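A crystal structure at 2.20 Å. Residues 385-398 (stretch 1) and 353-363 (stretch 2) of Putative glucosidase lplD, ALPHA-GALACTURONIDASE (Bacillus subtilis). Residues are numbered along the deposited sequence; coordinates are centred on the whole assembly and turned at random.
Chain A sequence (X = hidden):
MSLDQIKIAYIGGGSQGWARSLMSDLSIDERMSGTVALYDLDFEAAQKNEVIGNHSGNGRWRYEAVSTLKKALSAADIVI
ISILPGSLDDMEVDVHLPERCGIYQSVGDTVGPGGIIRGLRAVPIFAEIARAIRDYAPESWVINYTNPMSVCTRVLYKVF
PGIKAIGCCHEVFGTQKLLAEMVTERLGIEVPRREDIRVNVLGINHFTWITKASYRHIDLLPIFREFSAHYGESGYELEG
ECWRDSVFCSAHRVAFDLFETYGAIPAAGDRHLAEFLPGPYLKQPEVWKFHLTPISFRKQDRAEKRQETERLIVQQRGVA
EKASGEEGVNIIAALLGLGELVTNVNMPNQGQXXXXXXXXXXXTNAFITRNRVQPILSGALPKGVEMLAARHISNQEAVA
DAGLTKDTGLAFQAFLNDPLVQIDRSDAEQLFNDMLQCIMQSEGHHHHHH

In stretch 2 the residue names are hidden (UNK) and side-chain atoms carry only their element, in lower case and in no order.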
ATOM      1  N   VAL A 385       2.158  20.007   8.975  1.00 24.39           N
ATOM      2  CA  VAL A 385       3.439  19.973   8.273  1.00 24.95           C
ATOM      3  C   VAL A 385       3.371  18.941   7.166  1.00 25.52           C
ATOM      4  O   VAL A 385       3.917  19.142   6.091  1.00 22.89           O
ATOM      5  CB  VAL A 385       4.584  19.638   9.255  1.00 23.55           C
ATOM      6  CG1 VAL A 385       5.903  19.479   8.527  1.00 22.64           C
ATOM      7  CG2 VAL A 385       4.686  20.738  10.281  1.00 21.62           C
ATOM      8  N   GLU A 386       2.678  17.839   7.440  1.00 26.14           N
ATOM      9  CA  GLU A 386       2.538  16.756   6.473  1.00 26.78           C
ATOM     10  C   GLU A 386       1.678  17.203   5.270  1.00 24.55           C
ATOM     11  O   GLU A 386       1.947  16.844   4.126  1.00 25.52           O
ATOM     12  CB  GLU A 386       1.947  15.520   7.174  1.00 27.97           C
ATOM     13  CG  GLU A 386       1.481  14.402   6.269  1.00 27.55           C
ATOM     14  CD  GLU A 386       0.659  13.371   7.029  1.00 31.65           C
ATOM     15  OE1 GLU A 386       1.197  12.660   7.919  1.00 34.47           O
ATOM     16  OE2 GLU A 386      -0.543  13.272   6.746  1.00 31.14           O
HETATM   17  N   MSE A 387       0.663  18.008   5.524  1.00 21.89           N
HETATM   18  CA  MSE A 387      -0.110  18.591   4.430  1.00 23.62           C
HETATM   19  C   MSE A 387       0.761  19.474   3.533  1.00 24.14           C
HETATM   20  O   MSE A 387       0.711  19.399   2.305  1.00 20.29           O
HETATM   21  CB  MSE A 387      -1.293  19.394   4.977  1.00 24.90           C
HETATM   22  CG  MSE A 387      -2.369  18.546   5.644  1.00 29.00           C
HETATM   23 SE   MSE A 387      -3.446  19.603   6.911  1.00 35.88          SE
HETATM   24  CE  MSE A 387      -3.977  21.014   5.678  1.00 30.06           C
ATOM     25  N   LEU A 388       1.583  20.318   4.142  1.00 25.36           N
ATOM     26  CA  LEU A 388       2.470  21.131   3.330  1.00 24.01           C
ATOM     27  C   LEU A 388       3.487  20.269   2.561  1.00 21.68           C
ATOM     28  O   LEU A 388       3.775  20.522   1.378  1.00 21.06           O
ATOM     29  CB  LEU A 388       3.153  22.198   4.197  1.00 25.27           C
ATOM     30  CG  LEU A 388       2.245  23.390   4.529  1.00 26.42           C
ATOM     31  CD1 LEU A 388       2.704  24.120   5.801  1.00 28.50           C
ATOM     32  CD2 LEU A 388       2.138  24.348   3.328  1.00 24.71           C
ATOM     33  N   ALA A 389       4.033  19.258   3.229  1.00 20.70           N
ATOM     34  CA  ALA A 389       5.104  18.445   2.637  1.00 20.48           C
ATOM     35  C   ALA A 389       4.572  17.630   1.456  1.00 21.60           C
ATOM     36  O   ALA A 389       5.265  17.503   0.460  1.00 20.52           O
ATOM     37  CB  ALA A 389       5.731  17.530   3.664  1.00 18.06           C
ATOM     38  N   ALA A 390       3.346  17.091   1.572  1.00 20.30           N
ATOM     39  CA  ALA A 390       2.724  16.370   0.466  1.00 23.10           C
ATOM     40  C   ALA A 390       2.534  17.302  -0.721  1.00 21.48           C
ATOM     41  O   ALA A 390       2.741  16.938  -1.872  1.00 22.34           O
ATOM     42  CB  ALA A 390       1.368  15.729   0.886  1.00 18.05           C
ATOM     43  N   ARG A 391       2.158  18.530  -0.428  1.00 23.55           N
ATOM     44  CA  ARG A 391       1.999  19.526  -1.466  1.00 21.05           C
ATOM     45  C   ARG A 391       3.302  19.824  -2.239  1.00 22.46           C
ATOM     46  O   ARG A 391       3.311  19.820  -3.465  1.00 20.68           O
ATOM     47  CB  ARG A 391       1.433  20.775  -0.831  1.00 23.93           C
ATOM     48  CG  ARG A 391       1.211  21.889  -1.810  1.00 26.47           C
ATOM     49  CD  ARG A 391       0.232  22.865  -1.226  1.00 24.51           C
ATOM     50  NE  ARG A 391       0.265  24.092  -1.999  1.00 26.17           N
ATOM     51  CZ  ARG A 391      -0.174  25.257  -1.545  1.00 25.48           C
ATOM     52  NH1 ARG A 391      -0.668  25.367  -0.314  1.00 20.69           N
ATOM     53  NH2 ARG A 391      -0.095  26.314  -2.326  1.00 25.33           N
ATOM     54  N   HIS A 392       4.399  20.087  -1.521  1.00 21.56           N
ATOM     55  CA  HIS A 392       5.707  20.310  -2.153  1.00 23.40           C
ATOM     56  C   HIS A 392       6.210  19.072  -2.883  1.00 23.24           C
ATOM     57  O   HIS A 392       6.794  19.148  -3.960  1.00 22.18           O
ATOM     58  CB  HIS A 392       6.754  20.738  -1.106  1.00 20.33           C
ATOM     59  CG  HIS A 392       6.513  22.102  -0.541  1.00 22.48           C
ATOM     60  ND1 HIS A 392       6.756  23.254  -1.256  1.00 19.49           N
ATOM     61  CD2 HIS A 392       6.044  22.500   0.672  1.00 20.74           C
ATOM     62  CE1 HIS A 392       6.441  24.303  -0.516  1.00 19.17           C
ATOM     63  NE2 HIS A 392       6.015  23.875   0.661  1.00 21.80           N
ATOM     64  N   ILE A 393       6.032  17.920  -2.264  1.00 23.91           N
ATOM     65  CA  ILE A 393       6.358  16.692  -2.950  1.00 23.77           C
ATOM     66  C   ILE A 393       5.619  16.541  -4.297  1.00 24.37           C
ATOM     67  O   ILE A 393       6.259  16.238  -5.305  1.00 24.97           O
ATOM     68  CB  ILE A 393       6.193  15.484  -2.023  1.00 25.34           C
ATOM     69  CG1 ILE A 393       7.341  15.493  -0.997  1.00 20.97           C
ATOM     70  CG2 ILE A 393       6.192  14.180  -2.838  1.00 24.98           C
ATOM     71  CD1 ILE A 393       7.217  14.454   0.053  1.00 20.81           C
ATOM     72  N   SER A 394       4.299  16.770  -4.323  1.00 20.81           N
ATOM     73  CA  SER A 394       3.553  16.857  -5.595  1.00 24.36           C
ATOM     74  C   SER A 394       4.308  17.680  -6.621  1.00 23.54           C
ATOM     75  O   SER A 394       4.495  17.266  -7.752  1.00 25.48           O
ATOM     76  CB  SER A 394       2.220  17.580  -5.395  1.00 25.13           C
ATOM     77  OG  SER A 394       1.234  16.669  -5.059  1.00 33.12           O
ATOM     78  N   ASN A 395       4.690  18.883  -6.217  1.00 21.39           N
ATOM     79  CA  ASN A 395       5.420  19.809  -7.081  1.00 24.42           C
ATOM     80  C   ASN A 395       6.778  19.303  -7.541  1.00 26.21           C
ATOM     81  O   ASN A 395       7.145  19.416  -8.732  1.00 26.83           O
ATOM     82  CB  ASN A 395       5.543  21.162  -6.384  1.00 23.22           C
ATOM     83  CG  ASN A 395       4.194  21.783  -6.148  1.00 26.30           C
ATOM     84  OD1 ASN A 395       3.187  21.305  -6.699  1.00 23.12           O
ATOM     85  ND2 ASN A 395       4.140  22.811  -5.303  1.00 23.90           N
ATOM     86  N   GLN A 396       7.525  18.747  -6.599  1.00 27.08           N
ATOM     87  CA  GLN A 396       8.820  18.134  -6.909  1.00 26.12           C
ATOM     88  C   GLN A 396       8.704  16.949  -7.886  1.00 24.68           C
ATOM     89  O   GLN A 396       9.470  16.860  -8.837  1.00 25.49           O
ATOM     90  CB  GLN A 396       9.544  17.751  -5.608  1.00 25.33           C
ATOM     91  CG  GLN A 396       9.928  19.004  -4.788  1.00 23.00           C
ATOM     92  CD  GLN A 396      10.353  18.695  -3.341  1.00 27.27           C
ATOM     93  OE1 GLN A 396      10.267  17.557  -2.888  1.00 28.54           O
ATOM     94  NE2 GLN A 396      10.779  19.727  -2.610  1.00 24.68           N
ATOM     95  N   GLU A 397       7.738  16.057  -7.673  1.00 25.03           N
ATOM     96  CA  GLU A 397       7.492  14.955  -8.612  1.00 24.95           C
ATOM     97  C   GLU A 397       7.136  15.469 -10.011  1.00 23.35           C
ATOM     98  O   GLU A 397       7.612  14.952 -11.004  1.00 25.44           O
ATOM     99  CB  GLU A 397       6.358  14.018  -8.117  1.00 28.46           C
ATOM    100  CG  GLU A 397       6.669  13.162  -6.884  1.00 28.51           C
ATOM    101  CD  GLU A 397       7.829  12.183  -7.105  1.00 36.55           C
ATOM    102  OE1 GLU A 397       7.697  11.270  -7.964  1.00 37.60           O
ATOM    103  OE2 GLU A 397       8.874  12.316  -6.406  1.00 35.56           O
ATOM    104  N   ALA A 398       6.268  16.466 -10.086  1.00 24.89           N
ATOM    105  CA  ALA A 398       5.855  17.039 -11.373  1.00 23.99           C
ATOM    106  C   ALA A 398       7.030  17.689 -12.092  1.00 25.27           C
ATOM    107  O   ALA A 398       7.181  17.555 -13.318  1.00 24.68           O
ATOM    108  CB  ALA A 398       4.750  18.039 -11.170  1.00 22.55           C
ATOM    109  N   UNK A 353       9.107   7.708   6.186  1.00 18.25           N
ATOM    110  CA  UNK A 353       8.231   8.803   6.606  1.00 21.36           C
ATOM    111  C   UNK A 353       6.814   8.415   6.261  1.00 22.58           C
ATOM    112  O   UNK A 353       6.513   8.129   5.100  1.00 23.30           O
ATOM    113  c   UNK A 353       9.966  10.673   6.358  1.00 19.37           C
ATOM    114  c   UNK A 353       8.536  10.156   5.957  1.00 19.99           C
ATOM    115  c   UNK A 353       7.469  11.174   6.402  1.00 20.59           C
ATOM    116  N   UNK A 354       5.953   8.400   7.271  1.00 23.75           N
ATOM    117  CA  UNK A 354       4.549   7.977   7.097  1.00 24.89           C
ATOM    118  C   UNK A 354       3.698   8.963   6.311  1.00 25.16           C
ATOM    119  O   UNK A 354       3.863  10.168   6.457  1.00 22.61           O
ATOM    120  c   UNK A 354       3.533   6.309  10.613  1.00 25.40           C
ATOM    121  c   UNK A 354       4.342   6.527   9.278  1.00 24.32           C
ATOM    122  c   UNK A 354       3.884   7.745   8.479  1.00 23.12           C
ATOM    123  c   UNK A 354       4.264   5.299   8.383  1.00 23.52           C
ATOM    124  N   UNK A 355       2.753   8.437   5.524  1.00 26.07           N
ATOM    125  CA  UNK A 355       1.750   9.253   4.829  1.00 27.39           C
ATOM    126  C   UNK A 355       2.319  10.183   3.760  1.00 27.83           C
ATOM    127  O   UNK A 355       1.714  11.191   3.444  1.00 28.48           O
ATOM    128  c   UNK A 355       0.918  10.099   5.819  1.00 25.94           C
ATOM    129  n   UNK A 355       0.498   9.929   8.179  1.00 30.64           N
ATOM    130  c   UNK A 355       0.432   9.311   7.012  1.00 31.88           C
ATOM    131  o   UNK A 355      -0.002   8.159   6.893  1.00 31.30           O
ATOM    132  N   UNK A 356       3.491   9.871   3.227  1.00 29.79           N
ATOM    133  CA  UNK A 356       4.086  10.686   2.160  1.00 27.37           C
ATOM    134  C   UNK A 356       4.305   9.750   0.998  1.00 25.37           C
ATOM    135  O   UNK A 356       4.595   8.583   1.216  1.00 28.31           O
ATOM    136  c   UNK A 356       6.822  13.083   3.738  1.00 28.19           C
ATOM    137  c   UNK A 356       5.568  12.797   2.922  1.00 30.98           C
ATOM    138  c   UNK A 356       5.421  11.296   2.615  1.00 27.46           C
ATOM    139  c   UNK A 356       4.355  13.413   3.588  1.00 29.84           C
ATOM    140  N   UNK A 357       4.170  10.238  -0.245  1.00 24.73           N
ATOM    141  CA  UNK A 357       4.199   9.273  -1.352  1.00 23.75           C
ATOM    142  C   UNK A 357       5.464   8.414  -1.348  1.00 27.88           C
ATOM    143  O   UNK A 357       6.548   8.877  -0.972  1.00 27.27           O
ATOM    144  c   UNK A 357       3.725  11.504  -2.168  1.00 26.68           C
ATOM    145  c   UNK A 357       4.188  10.153  -2.612  1.00 25.68           C
ATOM    146  c   UNK A 357       4.025  11.637  -0.691  1.00 23.94           C
ATOM    147  N   UNK A 358       5.342   7.171  -1.777  1.00 25.87           N
ATOM    148  CA  UNK A 358       6.510   6.342  -1.856  1.00 28.23           C
ATOM    149  C   UNK A 358       7.394   6.679  -3.085  1.00 26.28           C
ATOM    150  O   UNK A 358       6.898   7.164  -4.107  1.00 23.36           O
ATOM    151  c   UNK A 358       7.134   2.822  -2.710  1.00 34.57           C
ATOM    152  c   UNK A 358       4.694   4.713  -1.298  1.00 33.02           C
ATOM    153  c   UNK A 358       6.413   4.103  -3.021  1.00 32.65           C
ATOM    154  c   UNK A 358       6.129   4.856  -1.742  1.00 31.07           C
ATOM    155  N   UNK A 359       8.706   6.457  -2.949  1.00 27.41           N
ATOM    156  CA  UNK A 359       9.696   6.855  -3.964  1.00 27.39           C
ATOM    157  C   UNK A 359      10.132   8.313  -3.852  1.00 25.53           C
ATOM    158  O   UNK A 359      11.211   8.679  -4.301  1.00 23.98           O
ATOM    159  c   UNK A 359       9.122   6.673  -5.352  1.00 32.24           C
ATOM    160  n   UNK A 359       9.371   4.050  -7.384  1.00 44.48           N
ATOM    161  c   UNK A 359       8.527   5.326  -5.570  1.00 37.96           C
ATOM    162  o   UNK A 359      10.521   4.086  -5.439  1.00 45.05           O
ATOM    163  c   UNK A 359       9.545   4.425  -6.119  1.00 42.69           C
ATOM    164  N   UNK A 360       9.263   9.167  -3.327  1.00 23.49           N
ATOM    165  CA  UNK A 360       9.637  10.565  -3.213  1.00 23.22           C
ATOM    166  C   UNK A 360      10.878  10.636  -2.315  1.00 20.70           C
ATOM    167  O   UNK A 360      11.051   9.814  -1.429  1.00 19.40           O
ATOM    168  c   UNK A 360       8.502  11.384  -2.642  1.00 19.24           C
ATOM    169  N   UNK A 361      11.743  11.602  -2.587  1.00 22.48           N
ATOM    170  CA  UNK A 361      12.971  11.814  -1.822  1.00 20.37           C
ATOM    171  C   UNK A 361      12.650  12.484  -0.490  1.00 22.63           C
ATOM    172  O   UNK A 361      12.236  13.640  -0.466  1.00 17.67           O
ATOM    173  c   UNK A 361      14.155  12.178  -4.027  1.00 16.09           C
ATOM    174  c   UNK A 361      13.949  12.732  -2.607  1.00 19.46           C
ATOM    175  c   UNK A 361      14.585  10.732  -4.046  1.00 12.07           C
ATOM    176  c   UNK A 361      15.315  12.899  -1.847  1.00 16.90           C
ATOM    177  N   UNK A 362      12.822  11.744   0.603  1.00 20.27           N
ATOM    178  CA  UNK A 362      12.647  12.291   1.945  1.00 18.63           C
ATOM    179  C   UNK A 362      13.968  12.247   2.759  1.00 19.51           C
ATOM    180  O   UNK A 362      14.873  11.446   2.476  1.00 16.47           O
ATOM    181  c   UNK A 362      11.503  11.545   2.674  1.00 20.10           C
ATOM    182  c   UNK A 362      10.145  11.743   1.904  1.00 14.50           C
ATOM    183  c   UNK A 362      11.826  10.058   2.735  1.00 18.68           C
ATOM    184  N   UNK A 363      14.080  13.126   3.746  1.00 17.05           N
ATOM    185  CA  UNK A 363      15.233  13.160   4.632  1.00 20.69           C
ATOM    186  C   UNK A 363      14.903  12.533   5.990  1.00 21.37           C
ATOM    187  O   UNK A 363      13.997  13.003   6.676  1.00 21.51           O
ATOM    188  c   UNK A 363      17.730  16.175   5.321  1.00 30.01           C
ATOM    189  c   UNK A 363      15.706  14.633   4.813  1.00 25.13           C
ATOM    190  o   UNK A 363      18.686  16.516   6.064  1.00 32.59           O
ATOM    191  c   UNK A 363      17.043  14.819   5.588  1.00 25.02           C
ATOM    192  o   UNK A 363      17.351  16.889   4.357  1.00 29.92           O
TER
HETATM  193  O   HOH W   1       3.651  12.519   8.168  1.00 24.18           O
HETATM  194  O   HOH W   2      11.023  13.383  -4.717  1.00 24.81           O
HETATM  195  O   HOH W   3      10.600  14.921  -2.731  1.00 31.62           O

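Position 353 carries three side-chain carbons, one bearing the other two. This fork at the first carbon defines Val353, whose side chain is out of reach of the helix 385-398 and makes no contact.

Position 354 has four carbons forked at the second, the pattern of Leu354. Its CA-to-CB bond points sideways and the end of the chain leads away; the backbone does the work instead, since a water lies 2.9 Å from Leu354 O and 2.5 Å from Glu386 OE1 and donates to both.

At position 355 there are two carbons, the second holding one oxygen and one nitrogen: a short amide, with CA-to-CB directed toward the helix. The nitrogen approaches Glu386. This is Asn355, and its ND2 donates to Glu386 OE1 at 2.8 Å with an N-H...acceptor angle of 164°, a nearly straight hydrogen bond. The backbone adopts phi/psi of 65/23, a left-handed conformation that asparagine tolerates well.

Position 356 again shows four carbons forked at the second, lying against Glu386, Ala389, Ala390 and Ile393. It is Leu356. Its CA-to-CB bond is sideways, but the end comes nearer: Leu356 CG is 3.7 Å from Ile393 CD1, and Leu356 CD1 is 4.3 Å from Ala389 CB and 4.1 Å from Glu386 CG. The chi1 of -108° lies between rotamer wells.

Three carbons at position 357 close a ring onto the backbone N, and the ring lies against Ile393. This identifies Pro357. The ring, with C-gamma exo pucker, places Pro357 CG 3.7 Å from Ile393 CG2.

Position 358 has four carbons forked at the first, one arm two carbons long, hence Ile358. It is exposed and out of reach of the helix.

Three carbons, the third with one oxygen and one nitrogen, make position 359 Gln359. Its end leads away from the helix, leaving no direct contact.

A lone carbon at position 360 points toward the helix and lies close to Ile393. This is Ala360; its CB is 3.6 Å from Ile393 CG2, and its CA is 3.7 Å from Glu397 OE2.

Position 361 repeats the four-carbon pattern with a fork at the first and one longer arm: Ile361, where the strand begins. Its side chain makes no direct contact, but its backbone is bridged by two waters, one between Ile361 N and Glu397 OE2, the other between Ile361 O and Gln396 OE1.

Position 362 has one carbon carrying two, one of which approaches Ile393, so Val362; its CG1 lies 4.4 Å from Ile393 CD1.

At position 363 three carbons end in two oxygens, a carboxylate: Glu363, beyond reach of the helix and hydrogen-bonded elsewhere in the structure.

The contact buries 416 Å² in total. Ile393 is its apolar centre, packing against Leu356, Pro357, Ala360 and, more distantly, Val362. Polar links flank this patch along the helix: Glu386 holds Asn355 directly and Leu354 O through water, while Gln396 and Glu397 reach the backbone of Ile361 through water.

Stretch 2 (353-363) VLNLPIQAIVE
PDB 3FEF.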